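Local coordinates for glycoprotein (Chandipura virus, PDB 5MDM) that probably attaches the virion to host receptors and, as a class III fusion glycoprotein, fuses the viral and endosomal membranes when acidic pH changes its conformation, at residues R22-G27 and L286-W291; T45-T50 and S181-T186; K63-C68 and S81-K86; K195-G200 and Q245-L250; V334-D339 and G348-P353. All blocks are in the same frame, centred on the assembly; numbering follows the deposited sequence.

Overall arrangement
The five contacts are strung along a very elongated chain. Interaction 3 sits far out in the fusion domain, its centre 50 Å from that of the chain and about 80 Å from the centre of interaction 1, on the opposite side. Interaction 2 lies near the middle, centre to centre about 48 Å from interaction 3 and 33 Å from interaction 1. Along the sequence, interaction 1 closes a long loop that encloses interactions 2, 3 and 4, with interaction 3 nested again inside interaction 2; interaction 5 opens after all of them. No two touch: interactions 1 and 5, like 2 and 4, approach to about 10 Å between nearest atoms. A sulfate ion binds at interaction 2.

Interaction 1 of 5, residues R22-G27 and L286-W291; sequences RYCPMG and LCQNTW
The loop 22-27 runs past one side of helix 270-295, its CA atoms coming nearest at Cys24 and Cys287, 6.0 Å apart, and at Arg22 and Trp291. A disulfide, Cys24 SG to Cys287 SG at 2.0 Å, staples this N-terminal loop to the helix, which lies in a region assigned to trimerization by similarity. Cys287 SG is anti to its backbone N (chi1 -172°), which places the sulfur on the loop side; Cys24 SG also lies at the edge of the Trp291 ring, 3.9 Å from Trp291 CD1. Arg22 CG lies over one face of that indole, toward the rim, in a CH-pi contact 3.5 Å from the centroid of the five-membered ring of Trp291. Farther out, the guanidinium lies with one face over Trp291 CB, while Arg22 NH2 forms a salt bridge with Asp292, the next residue of the helix. Gln288, one turn earlier in the helix, bends at chi2 toward Arg22, its amide plane 19° from the guanidinium, and Arg22 NE donates to Gln288 OE1 at 3.0 Å.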
# COMPACT_ATOMS: atom_id res chain seq x y z
N ARG A 22 19.76 -19.34 -26.28
CA ARG A 22 18.86 -18.75 -25.30
C ARG A 22 18.61 -17.28 -25.60
O ARG A 22 19.54 -16.50 -25.76
CB ARG A 22 19.44 -18.92 -23.89
CG ARG A 22 19.71 -20.36 -23.53
CD ARG A 22 21.02 -20.53 -22.79
NE ARG A 22 20.83 -20.72 -21.35
CZ ARG A 22 21.08 -21.86 -20.72
NH1 ARG A 22 21.53 -22.91 -21.39
NH2 ARG A 22 20.89 -21.95 -19.41
N TYR A 23 17.33 -16.91 -25.67
CA TYR A 23 16.95 -15.51 -25.83
C TYR A 23 16.27 -15.03 -24.55
O TYR A 23 15.05 -14.87 -24.52
CB TYR A 23 16.03 -15.33 -27.03
CG TYR A 23 16.69 -15.61 -28.36
CD1 TYR A 23 17.35 -14.60 -29.06
CD2 TYR A 23 16.66 -16.88 -28.92
CE1 TYR A 23 17.95 -14.85 -30.28
CE2 TYR A 23 17.27 -17.14 -30.14
CZ TYR A 23 17.91 -16.12 -30.81
OH TYR A 23 18.52 -16.36 -32.03
N CYS A 24 17.06 -14.81 -23.51
CA CYS A 24 16.53 -14.45 -22.20
C CYS A 24 16.81 -13.00 -21.83
O CYS A 24 17.96 -12.55 -21.87
CB CYS A 24 17.09 -15.36 -21.12
SG CYS A 24 16.47 -17.03 -21.18
N PRO A 25 15.76 -12.26 -21.48
CA PRO A 25 14.38 -12.74 -21.52
C PRO A 25 13.83 -12.49 -22.92
O PRO A 25 14.41 -11.69 -23.65
CB PRO A 25 13.68 -11.84 -20.52
CG PRO A 25 14.41 -10.55 -20.63
CD PRO A 25 15.85 -10.89 -20.93
N MET A 26 12.75 -13.16 -23.29
CA MET A 26 12.22 -13.01 -24.64
C MET A 26 11.65 -11.62 -24.85
O MET A 26 10.90 -11.10 -24.03
CB MET A 26 11.17 -14.08 -24.95
CG MET A 26 10.71 -14.08 -26.40
SD MET A 26 12.04 -14.41 -27.58
CE MET A 26 12.46 -16.09 -27.13
N GLY A 27 12.04 -11.01 -25.96
CA GLY A 27 11.59 -9.67 -26.29
C GLY A 27 11.91 -9.36 -27.74
O GLY A 27 12.59 -10.13 -28.41
N LEU A 286 14.84 -17.23 -14.34
CA LEU A 286 13.91 -18.36 -14.49
C LEU A 286 13.96 -18.88 -15.92
O LEU A 286 13.86 -20.08 -16.16
CB LEU A 286 12.49 -17.98 -14.08
CG LEU A 286 12.26 -17.85 -12.58
CD1 LEU A 286 10.90 -17.25 -12.30
CD2 LEU A 286 12.41 -19.18 -11.90
N CYS A 287 14.11 -17.95 -16.86
CA CYS A 287 14.33 -18.32 -18.25
C CYS A 287 15.61 -19.18 -18.36
O CYS A 287 15.59 -20.30 -18.88
CB CYS A 287 14.43 -17.05 -19.09
SG CYS A 287 14.48 -17.29 -20.85
N GLN A 288 16.71 -18.65 -17.83
CA GLN A 288 17.98 -19.37 -17.84
C GLN A 288 17.86 -20.73 -17.14
O GLN A 288 18.48 -21.70 -17.56
CB GLN A 288 19.07 -18.53 -17.17
CG GLN A 288 19.39 -17.22 -17.87
CD GLN A 288 20.19 -17.42 -19.15
OE1 GLN A 288 20.78 -18.47 -19.38
NE2 GLN A 288 20.20 -16.40 -19.98
N ASN A 289 17.06 -20.79 -16.08
CA ASN A 289 16.89 -22.02 -15.33
C ASN A 289 16.14 -23.07 -16.16
O ASN A 289 16.50 -24.25 -16.16
CB ASN A 289 16.18 -21.75 -14.00
CG ASN A 289 16.17 -22.96 -13.07
OD1 ASN A 289 15.16 -23.65 -12.94
ND2 ASN A 289 17.30 -23.22 -12.43
N THR A 290 15.11 -22.62 -16.87
CA THR A 290 14.41 -23.50 -17.81
C THR A 290 15.36 -24.04 -18.87
O THR A 290 15.37 -25.24 -19.16
CB THR A 290 13.23 -22.77 -18.49
OG1 THR A 290 12.17 -22.62 -17.54
CG2 THR A 290 12.71 -23.57 -19.69
N TRP A 291 16.18 -23.17 -19.46
CA TRP A 291 17.14 -23.62 -20.46
C TRP A 291 18.20 -24.55 -19.86
O TRP A 291 18.79 -25.37 -20.56
CB TRP A 291 17.81 -22.45 -21.16
CG TRP A 291 17.06 -21.95 -22.36
CD1 TRP A 291 16.50 -20.73 -22.51
CD2 TRP A 291 16.80 -22.67 -23.57
NE1 TRP A 291 15.91 -20.63 -23.75
CE2 TRP A 291 16.08 -21.81 -24.41
CE3 TRP A 291 17.11 -23.95 -24.01
CZ2 TRP A 291 15.66 -22.19 -25.68
CZ3 TRP A 291 16.70 -24.33 -25.28
CH2 TRP A 291 15.98 -23.45 -26.10

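Interaction 2 of 5, residues T45-T50 and S181-T186; sequences TPIGAT and SFTPLT. With SO4 (sulfate ion), chain G.
Strands 45-49 and 181-186 run antiparallel at 141° between their short axes, with Thr45 and Thr183 as a hydrogen-bonded pair and Pro46 facing Phe182 as a non-hydrogen-bonded one. Thr45 N donates to Thr183 O, and Thr183 N donates back to Thr45 O; farther along, Ile47 N bonds Ser181 O at 2.8 Å. Pro46 lies over one face of the Phe182 ring, with Pro46 CB 4.2 Å from the ring centroid, and Arg225 makes a cation-pi contact with the same ring. On the other face of the sheet Thr45 CG2 and Thr183 CG2 lie side by side at 3.8 Å, and Leu185 CD2 closes on Thr45 CB. Ile47 CG2 meets Thr183 CG2 at 3.4 Å. Past Gly48, whose O accepts from Ser181 N, Thr50 OG1 and Ser181 OG share a hydrogen bond of 2.9 Å. Thr186 N donates to O1 of a sulfate, probably from the crystallisation liquor, at 2.8 Å, and Thr186 OG1 to sulfate O3. Strand 36-49 thus pairs antiparallel with strand 180-192 in a four-stranded sheet.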
# COMPACT_ATOMS: atom_id res chain seq x y z
N THR A 45 7.35 13.81 -17.24
CA THR A 45 6.20 13.03 -16.81
C THR A 45 5.90 13.25 -15.33
O THR A 45 6.82 13.32 -14.51
CB THR A 45 6.35 11.52 -17.15
OG1 THR A 45 5.06 10.92 -17.24
CG2 THR A 45 7.18 10.78 -16.11
N PRO A 46 4.61 13.38 -14.98
CA PRO A 46 4.20 13.61 -13.60
C PRO A 46 4.43 12.38 -12.73
O PRO A 46 4.01 11.28 -13.08
CB PRO A 46 2.71 13.92 -13.72
CG PRO A 46 2.30 13.24 -14.97
CD PRO A 46 3.46 13.36 -15.90
N ILE A 47 5.10 12.56 -11.60
CA ILE A 47 5.49 11.44 -10.75
C ILE A 47 4.79 11.45 -9.40
O ILE A 47 5.13 10.65 -8.52
CB ILE A 47 6.98 11.46 -10.48
CG1 ILE A 47 7.34 12.71 -9.67
CG2 ILE A 47 7.72 11.43 -11.78
CD1 ILE A 47 8.81 12.83 -9.38
N GLY A 48 3.83 12.34 -9.23
CA GLY A 48 3.07 12.38 -8.00
C GLY A 48 2.60 13.76 -7.61
O GLY A 48 3.19 14.78 -7.99
N ALA A 49 1.51 13.80 -6.85
CA ALA A 49 1.00 15.05 -6.33
C ALA A 49 1.76 15.40 -5.07
O ALA A 49 1.81 14.62 -4.12
CB ALA A 49 -0.48 14.93 -6.03
N THR A 50 2.36 16.57 -5.06
CA THR A 50 3.00 17.05 -3.85
C THR A 50 2.22 18.27 -3.36
O THR A 50 2.35 19.36 -3.91
CB THR A 50 4.47 17.39 -4.10
OG1 THR A 50 4.56 18.25 -5.24
CG2 THR A 50 5.26 16.12 -4.38
N SER A 181 4.46 17.07 -9.25
CA SER A 181 5.89 17.05 -9.53
C SER A 181 6.18 16.24 -10.79
O SER A 181 5.48 15.29 -11.11
CB SER A 181 6.65 16.46 -8.35
OG SER A 181 6.40 17.21 -7.18
N PHE A 182 7.23 16.63 -11.51
CA PHE A 182 7.58 15.96 -12.76
C PHE A 182 8.98 15.39 -12.74
O PHE A 182 9.73 15.56 -11.77
CB PHE A 182 7.43 16.92 -13.94
CG PHE A 182 6.01 17.23 -14.27
CD1 PHE A 182 5.28 18.12 -13.50
CD2 PHE A 182 5.40 16.64 -15.37
CE1 PHE A 182 3.96 18.41 -13.81
CE2 PHE A 182 4.08 16.93 -15.68
CZ PHE A 182 3.37 17.82 -14.90
N THR A 183 9.33 14.68 -13.81
CA THR A 183 10.70 14.24 -14.01
C THR A 183 11.03 14.21 -15.50
O THR A 183 10.17 13.88 -16.33
CB THR A 183 10.99 12.86 -13.40
OG1 THR A 183 12.38 12.58 -13.52
CG2 THR A 183 10.21 11.77 -14.12
N PRO A 184 12.27 14.57 -15.84
CA PRO A 184 12.71 14.46 -17.23
C PRO A 184 12.73 13.00 -17.67
O PRO A 184 12.92 12.09 -16.86
CB PRO A 184 14.12 15.06 -17.21
CG PRO A 184 14.54 15.01 -15.79
CD PRO A 184 13.30 15.16 -14.98
N LEU A 185 12.54 12.78 -18.95
CA LEU A 185 12.28 11.45 -19.45
C LEU A 185 12.57 11.45 -20.94
O LEU A 185 12.09 12.31 -21.66
CB LEU A 185 10.81 11.13 -19.21
CG LEU A 185 10.29 9.75 -19.57
CD1 LEU A 185 10.95 8.73 -18.68
CD2 LEU A 185 8.79 9.71 -19.39
N THR A 186 13.36 10.50 -21.40
CA THR A 186 13.49 10.30 -22.83
C THR A 186 12.33 9.42 -23.28
O THR A 186 12.15 8.30 -22.78
CB THR A 186 14.81 9.63 -23.21
OG1 THR A 186 15.89 10.52 -22.92
CG2 THR A 186 14.84 9.32 -24.69
S SO4 G . 16.05 8.33 -19.46
O1 SO4 G . 14.98 9.32 -19.38
O2 SO4 G . 15.51 7.03 -19.80
O3 SO4 G . 17.01 8.70 -20.49
O4 SO4 G . 16.70 8.27 -18.16

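Interaction 3 of 5, residues K63-C68 and S81-K86; sequences KWVTTC and SIHNIK
Ile82 reaches across to Trp64 from the neighbouring strand, the two side chains lying side by side and pointing the same way. Ile82 CB stands 4.1 Å from Lys63 O. From there Ile82 CG2 branches toward the pyrrole side of the indole, 3.9 Å from Trp64 CD1, while Ile82 CG1 (anti to the carbonyl carbon, chi1 -62°) passes above Trp64 CG and CD2. At the tip, Ile82 CD1 lies over the centre of the Trp64 ring, 3.6 Å from the centroid of the five-membered ring and 18° off its normal, a CH-pi contact. These residues form a non-hydrogen-bonded pair in the antiparallel hairpin of strands 56-69 and 77-85, within the region assigned to the fusion peptide by similarity. Flanking them are two hydrogen-bonded pairs, Lys63 with His83 and Val65 with Ser81, each with both backbone bonds made; Ser81 N to Val65 O measures 2.9 Å. On the face opposite Trp64, Val65 CB packs against Ser81 OG and Val65 CG2 lies 4.0 Å from His83 CD2. Lys63 crosses Ile85 at about a right angle, with Lys63 CE 3.8 Å from Ile85 CG2. Trp64 also packs near Met128, a site of interaction with host vimentin, and its ring meets that of Phe109.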
# COMPACT_ATOMS: atom_id res chain seq x y z
N LYS A 63 -8.00 47.52 10.27
CA LYS A 63 -7.55 48.67 11.04
C LYS A 63 -8.11 48.61 12.46
O LYS A 63 -9.31 48.51 12.66
CB LYS A 63 -7.95 49.98 10.35
CG LYS A 63 -7.10 50.29 9.12
CD LYS A 63 -7.51 51.59 8.44
CE LYS A 63 -8.87 51.47 7.77
NZ LYS A 63 -9.21 52.69 6.98
N TRP A 64 -7.22 48.66 13.45
CA TRP A 64 -7.64 48.75 14.84
C TRP A 64 -7.66 50.22 15.23
O TRP A 64 -6.62 50.88 15.25
CB TRP A 64 -6.71 47.95 15.75
CG TRP A 64 -6.76 46.46 15.53
CD1 TRP A 64 -6.95 45.80 14.35
CD2 TRP A 64 -6.63 45.44 16.53
NE1 TRP A 64 -6.93 44.44 14.55
CE2 TRP A 64 -6.74 44.20 15.88
CE3 TRP A 64 -6.43 45.46 17.92
CZ2 TRP A 64 -6.66 42.99 16.57
CZ3 TRP A 64 -6.35 44.26 18.59
CH2 TRP A 64 -6.46 43.04 17.92
N VAL A 65 -8.84 50.73 15.54
CA VAL A 65 -9.04 52.15 15.75
C VAL A 65 -9.35 52.51 17.20
O VAL A 65 -10.35 52.06 17.77
CB VAL A 65 -10.17 52.69 14.85
CG1 VAL A 65 -10.43 54.16 15.15
CG2 VAL A 65 -9.83 52.49 13.39
N THR A 66 -8.48 53.32 17.79
CA THR A 66 -8.72 53.91 19.10
C THR A 66 -9.26 55.33 18.91
O THR A 66 -8.56 56.19 18.38
CB THR A 66 -7.44 53.98 19.94
OG1 THR A 66 -6.97 52.65 20.20
CG2 THR A 66 -7.70 54.68 21.26
N THR A 67 -10.49 55.55 19.34
CA THR A 67 -11.15 56.83 19.13
C THR A 67 -11.31 57.61 20.44
O THR A 67 -11.83 57.08 21.42
CB THR A 67 -12.54 56.66 18.48
OG1 THR A 67 -12.41 55.89 17.27
CG2 THR A 67 -13.14 58.02 18.14
N CYS A 68 -10.86 58.86 20.43
CA CYS A 68 -10.99 59.74 21.59
C CYS A 68 -12.07 60.79 21.35
O CYS A 68 -11.98 61.58 20.41
CB CYS A 68 -9.66 60.42 21.89
SG CYS A 68 -9.69 61.55 23.30
N SER A 81 -12.56 50.19 18.19
CA SER A 81 -13.23 49.47 17.11
C SER A 81 -12.23 48.76 16.22
O SER A 81 -11.03 49.01 16.29
CB SER A 81 -14.08 50.43 16.27
OG SER A 81 -13.26 51.38 15.60
N ILE A 82 -12.72 47.85 15.38
CA ILE A 82 -11.89 47.18 14.38
C ILE A 82 -12.61 47.15 13.04
O ILE A 82 -13.74 46.67 12.94
CB ILE A 82 -11.53 45.74 14.79
CG1 ILE A 82 -10.71 45.73 16.08
CG2 ILE A 82 -10.76 45.06 13.67
CD1 ILE A 82 -10.13 44.38 16.44
N HIS A 83 -11.96 47.67 12.00
CA HIS A 83 -12.55 47.75 10.68
C HIS A 83 -11.82 46.84 9.69
O HIS A 83 -10.69 47.13 9.29
CB HIS A 83 -12.52 49.19 10.16
CG HIS A 83 -13.17 50.17 11.08
ND1 HIS A 83 -14.14 49.80 12.00
CD2 HIS A 83 -13.00 51.51 11.23
CE1 HIS A 83 -14.53 50.87 12.67
NE2 HIS A 83 -13.86 51.92 12.23
N ASN A 84 -12.47 45.75 9.29
CA ASN A 84 -11.92 44.86 8.28
C ASN A 84 -11.78 45.57 6.94
O ASN A 84 -12.73 46.17 6.45
CB ASN A 84 -12.79 43.62 8.12
CG ASN A 84 -12.71 42.69 9.32
OD1 ASN A 84 -11.73 42.69 10.06
ND2 ASN A 84 -13.75 41.89 9.51
N ILE A 85 -10.58 45.52 6.36
CA ILE A 85 -10.35 46.08 5.03
C ILE A 85 -9.60 45.09 4.16
O ILE A 85 -8.97 44.16 4.66
CB ILE A 85 -9.56 47.41 5.09
CG1 ILE A 85 -8.15 47.17 5.63
CG2 ILE A 85 -10.30 48.45 5.91
CD1 ILE A 85 -7.26 48.39 5.57
N LYS A 86 -9.68 45.28 2.84
CA LYS A 86 -8.96 44.42 1.92
C LYS A 86 -7.51 44.86 1.81
O LYS A 86 -7.23 46.03 1.52
CB LYS A 86 -9.61 44.41 0.54
CG LYS A 86 -8.93 43.47 -0.44
CD LYS A 86 -9.67 43.40 -1.76
CE LYS A 86 -8.95 42.49 -2.73
NZ LYS A 86 -9.68 42.38 -4.02

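Interaction 4 of 5, residues K195-G200 and Q245-L250; sequences KEIAAG and QEKHLL
A loop-to-turn contact joins 195-200, which links strands 180-192 and 202-205, to the tight turn between the short antiparallel strands 243-244 and 247-248. Gln245 and Glu246 both have positive phi at this turn, and residues 245-250 lie in a region assigned to trimerization by similarity. Gln245 carries much of the contact. Its CG, anti to the backbone N (chi1 -160°), is sent toward the loop, and the extended chain beyond it carries the amide alongside the loop backbone. There the amide works in both directions: Gln245 OE1 accepts from Ile197 N at 3.0 Å, with the donor tilted 24° from the carbonyl plane, while Gln245 NE2 makes a weak bond to Lys195 O at 3.3 Å. One glutamine thus spans a donor and an acceptor two residues apart in the loop. Its backbone N is in turn held by Glu39. Ile197, a buried side chain that also packs on Tyr191, Ile202 and Leu252, runs antiparallel alongside the side chains of both Gln245 and Lys247. The aliphatic part of Lys247 follows its CG2 branch, with Lys247 CD 3.6 Å from Ile197 CG2. The ammonium has two distant partners: Lys247 NZ gives a weak bond to Ile197 O at 3.4 Å, and Glu196, crossing at about a right angle, adds a long salt bridge from Glu196 OE2 to Lys247 NZ at 3.8 Å.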
# COMPACT_ATOMS: atom_id res chain seq x y z
N LYS A 195 6.29 3.74 -44.41
CA LYS A 195 4.99 4.39 -44.47
C LYS A 195 5.06 5.84 -43.99
O LYS A 195 6.04 6.25 -43.37
CB LYS A 195 3.96 3.63 -43.64
CG LYS A 195 3.91 2.13 -43.91
CD LYS A 195 2.85 1.44 -43.06
CE LYS A 195 2.68 -0.02 -43.48
NZ LYS A 195 1.49 -0.67 -42.86
N GLU A 196 4.01 6.60 -44.28
CA GLU A 196 3.89 7.97 -43.79
C GLU A 196 3.56 7.96 -42.30
O GLU A 196 2.67 7.23 -41.86
CB GLU A 196 2.78 8.69 -44.57
CG GLU A 196 2.57 10.14 -44.17
CD GLU A 196 3.69 11.04 -44.65
OE1 GLU A 196 3.40 12.00 -45.40
OE2 GLU A 196 4.85 10.80 -44.27
N ILE A 197 4.26 8.78 -41.53
CA ILE A 197 4.07 8.83 -40.09
C ILE A 197 2.65 9.25 -39.70
O ILE A 197 2.12 10.25 -40.20
CB ILE A 197 5.13 9.74 -39.40
CG1 ILE A 197 5.00 9.67 -37.87
CG2 ILE A 197 5.02 11.17 -39.88
CD1 ILE A 197 5.88 8.63 -37.24
N ALA A 198 2.03 8.48 -38.81
CA ALA A 198 0.68 8.78 -38.33
C ALA A 198 0.45 8.17 -36.95
O ALA A 198 1.09 7.18 -36.58
CB ALA A 198 -0.36 8.28 -39.31
N ALA A 199 -0.48 8.75 -36.20
CA ALA A 199 -0.73 8.35 -34.82
C ALA A 199 -0.94 6.84 -34.65
O ALA A 199 -0.52 6.26 -33.65
CB ALA A 199 -1.93 9.11 -34.26
N GLY A 200 -1.58 6.22 -35.63
CA GLY A 200 -1.90 4.81 -35.56
C GLY A 200 -0.70 3.92 -35.78
O GLY A 200 -0.68 2.77 -35.34
N GLN A 245 10.10 11.98 -38.12
CA GLN A 245 10.11 11.84 -39.58
C GLN A 245 9.98 13.21 -40.22
O GLN A 245 9.20 13.41 -41.15
CB GLN A 245 9.01 10.90 -40.07
CG GLN A 245 9.26 10.34 -41.47
CD GLN A 245 8.16 9.42 -41.94
OE1 GLN A 245 7.00 9.81 -42.02
NE2 GLN A 245 8.53 8.18 -42.26
N GLU A 246 10.74 14.16 -39.68
CA GLU A 246 10.80 15.54 -40.16
C GLU A 246 9.43 16.21 -40.24
O GLU A 246 9.19 17.07 -41.09
CB GLU A 246 11.54 15.61 -41.50
CG GLU A 246 13.01 15.25 -41.39
CD GLU A 246 13.73 15.25 -42.73
OE1 GLU A 246 14.88 14.76 -42.79
OE2 GLU A 246 13.15 15.74 -43.72
N LYS A 247 8.53 15.82 -39.36
CA LYS A 247 7.21 16.43 -39.29
C LYS A 247 6.84 16.65 -37.83
O LYS A 247 7.20 15.84 -36.97
CB LYS A 247 6.15 15.54 -39.94
CG LYS A 247 6.37 15.27 -41.42
CD LYS A 247 5.49 14.12 -41.88
CE LYS A 247 4.06 14.30 -41.39
NZ LYS A 247 3.20 13.11 -41.67
N HIS A 248 6.13 17.74 -37.56
CA HIS A 248 5.56 18.00 -36.24
C HIS A 248 4.85 16.77 -35.64
O HIS A 248 3.89 16.26 -36.21
CB HIS A 248 4.58 19.16 -36.36
CG HIS A 248 3.72 19.09 -37.59
ND1 HIS A 248 4.14 19.57 -38.81
CD2 HIS A 248 2.48 18.58 -37.79
CE1 HIS A 248 3.19 19.37 -39.71
NE2 HIS A 248 2.17 18.77 -39.11
N LEU A 249 5.33 16.30 -34.49
CA LEU A 249 4.80 15.07 -33.89
C LEU A 249 3.46 15.27 -33.18
O LEU A 249 2.55 14.46 -33.32
CB LEU A 249 5.82 14.46 -32.93
CG LEU A 249 5.30 13.28 -32.10
CD1 LEU A 249 4.90 12.12 -33.01
CD2 LEU A 249 6.31 12.83 -31.06
N LEU A 250 3.37 16.34 -32.40
CA LEU A 250 2.18 16.61 -31.59
C LEU A 250 0.84 16.70 -32.35
O LEU A 250 -0.14 16.08 -31.94
CB LEU A 250 2.41 17.87 -30.73
CG LEU A 250 1.35 18.20 -29.68
CD1 LEU A 250 1.26 17.11 -28.63
CD2 LEU A 250 1.66 19.53 -29.03

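Interaction 5 of 5, residues V334-D339 and G348-P353; sequences VRMWID and GKRESP
Trp337 has its indole covered on both faces: Pro353 CG lies over one, and Arg335 CG from its own strand over the other, while Lys349 O sits in plane at the edge. Here strand 325-338 meets strand 347-349 at a single antiparallel hydrogen-bonded bridge, Trp337 with Lys349, and the residues after the bridge bring Pro353 against one face of the ring. The proline contact is a CH-pi one, with Pro353 CG 3.3 Å from the centroid of the five-membered ring of Trp337 and 14° off its normal. The two side chains lie side by side, pointing the same way. Trp337 NE1 is hydrogen-bonded to Asp397, which ties down the pyrrole side of the ring. A second flat group, the guanidinium of Arg350, receives Met336 CE over one face, toward the rim, 3.3 Å from Arg350 NH1. That guanidinium is held from elsewhere as well, NH1 giving a hydrogen bond to the carbonyl of Glu8. In the bridge, Trp337 N donates to Lys349 O at 2.7 Å and Lys349 N returns the bond to Trp337 O. Bends at chi3 and chi4 of Lys349 bring its NZ back toward its own bridge, where it makes a weak bond to Trp337 O, and the salt bridge from Lys349 NZ to Asp339 OD1 spans 2.6 Å.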
# COMPACT_ATOMS: atom_id res chain seq x y z
N VAL A 334 1.91 -9.71 -29.37
CA VAL A 334 1.13 -8.50 -29.28
C VAL A 334 0.39 -8.50 -27.95
O VAL A 334 0.23 -9.55 -27.31
CB VAL A 334 0.11 -8.39 -30.41
CG1 VAL A 334 0.82 -8.38 -31.76
CG2 VAL A 334 -0.87 -9.54 -30.33
N ARG A 335 -0.05 -7.32 -27.52
CA ARG A 335 -0.75 -7.20 -26.26
C ARG A 335 -2.22 -7.57 -26.44
O ARG A 335 -2.90 -7.08 -27.34
CB ARG A 335 -0.63 -5.78 -25.71
CG ARG A 335 -1.46 -5.49 -24.47
CD ARG A 335 -1.08 -4.16 -23.86
NE ARG A 335 0.32 -4.15 -23.42
CZ ARG A 335 1.17 -3.16 -23.64
NH1 ARG A 335 0.78 -2.08 -24.30
NH2 ARG A 335 2.42 -3.24 -23.20
N MET A 336 -2.69 -8.47 -25.58
CA MET A 336 -4.09 -8.87 -25.59
C MET A 336 -4.65 -8.77 -24.18
O MET A 336 -3.92 -8.90 -23.20
CB MET A 336 -4.24 -10.30 -26.08
CG MET A 336 -3.70 -10.54 -27.47
SD MET A 336 -3.93 -12.26 -27.95
CE MET A 336 -3.29 -12.23 -29.62
N TRP A 337 -5.96 -8.56 -24.08
CA TRP A 337 -6.63 -8.63 -22.79
C TRP A 337 -7.48 -9.89 -22.69
O TRP A 337 -8.29 -10.18 -23.57
CB TRP A 337 -7.46 -7.38 -22.54
CG TRP A 337 -6.61 -6.18 -22.29
CD1 TRP A 337 -6.26 -5.66 -21.07
CD2 TRP A 337 -5.98 -5.36 -23.27
NE1 TRP A 337 -5.46 -4.56 -21.24
CE2 TRP A 337 -5.27 -4.35 -22.58
CE3 TRP A 337 -5.94 -5.37 -24.67
CZ2 TRP A 337 -4.54 -3.37 -23.24
CZ3 TRP A 337 -5.21 -4.40 -25.32
CH2 TRP A 337 -4.52 -3.41 -24.61
N ILE A 338 -7.27 -10.65 -21.62
CA ILE A 338 -8.04 -11.87 -21.40
C ILE A 338 -8.95 -11.72 -20.19
O ILE A 338 -8.72 -10.87 -19.33
CB ILE A 338 -7.12 -13.08 -21.23
CG1 ILE A 338 -6.15 -12.86 -20.07
CG2 ILE A 338 -6.37 -13.36 -22.52
CD1 ILE A 338 -5.20 -14.01 -19.85
N ASP A 339 -9.98 -12.57 -20.12
CA ASP A 339 -11.01 -12.43 -19.10
C ASP A 339 -10.59 -12.94 -17.72
O ASP A 339 -11.20 -12.58 -16.71
CB ASP A 339 -12.31 -13.11 -19.55
CG ASP A 339 -12.92 -12.46 -20.77
OD1 ASP A 339 -12.16 -12.00 -21.65
OD2 ASP A 339 -14.17 -12.39 -20.86
N GLY A 348 -9.55 -13.85 -26.59
CA GLY A 348 -9.02 -12.68 -25.92
C GLY A 348 -9.35 -11.42 -26.69
O GLY A 348 -9.58 -11.46 -27.90
N LYS A 349 -9.38 -10.30 -25.99
CA LYS A 349 -9.64 -9.02 -26.62
C LYS A 349 -8.32 -8.45 -27.14
O LYS A 349 -7.36 -8.27 -26.38
CB LYS A 349 -10.33 -8.08 -25.63
CG LYS A 349 -11.70 -8.57 -25.21
CD LYS A 349 -12.21 -7.85 -23.97
CE LYS A 349 -11.36 -8.19 -22.76
NZ LYS A 349 -11.34 -9.65 -22.48
N ARG A 350 -8.27 -8.17 -28.44
CA ARG A 350 -7.00 -7.91 -29.11
C ARG A 350 -6.65 -6.43 -29.26
O ARG A 350 -5.48 -6.08 -29.39
CB ARG A 350 -6.98 -8.61 -30.47
CG ARG A 350 -5.59 -8.83 -31.04
CD ARG A 350 -5.67 -9.62 -32.33
NE ARG A 350 -6.33 -10.91 -32.13
CZ ARG A 350 -5.73 -12.09 -32.31
NH1 ARG A 350 -4.46 -12.14 -32.69
NH2 ARG A 350 -6.40 -13.21 -32.10
N GLU A 351 -7.66 -5.56 -29.23
CA GLU A 351 -7.42 -4.13 -29.45
C GLU A 351 -7.48 -3.28 -28.17
O GLU A 351 -6.69 -2.34 -28.00
CB GLU A 351 -8.38 -3.58 -30.51
CG GLU A 351 -9.82 -4.05 -30.35
CD GLU A 351 -10.77 -3.35 -31.31
OE1 GLU A 351 -10.34 -2.40 -32.00
OE2 GLU A 351 -11.96 -3.75 -31.37
N SER A 352 -8.40 -3.61 -27.27
CA SER A 352 -8.53 -2.89 -26.01
C SER A 352 -9.23 -3.78 -24.99
O SER A 352 -9.84 -4.78 -25.36
CB SER A 352 -9.32 -1.59 -26.21
OG SER A 352 -10.69 -1.84 -26.42
N PRO A 353 -9.13 -3.44 -23.69
CA PRO A 353 -9.78 -4.24 -22.64
C PRO A 353 -11.29 -4.28 -22.79
O PRO A 353 -11.95 -5.13 -22.18
CB PRO A 353 -9.41 -3.51 -21.35
CG PRO A 353 -8.17 -2.79 -21.67
CD PRO A 353 -8.29 -2.38 -23.10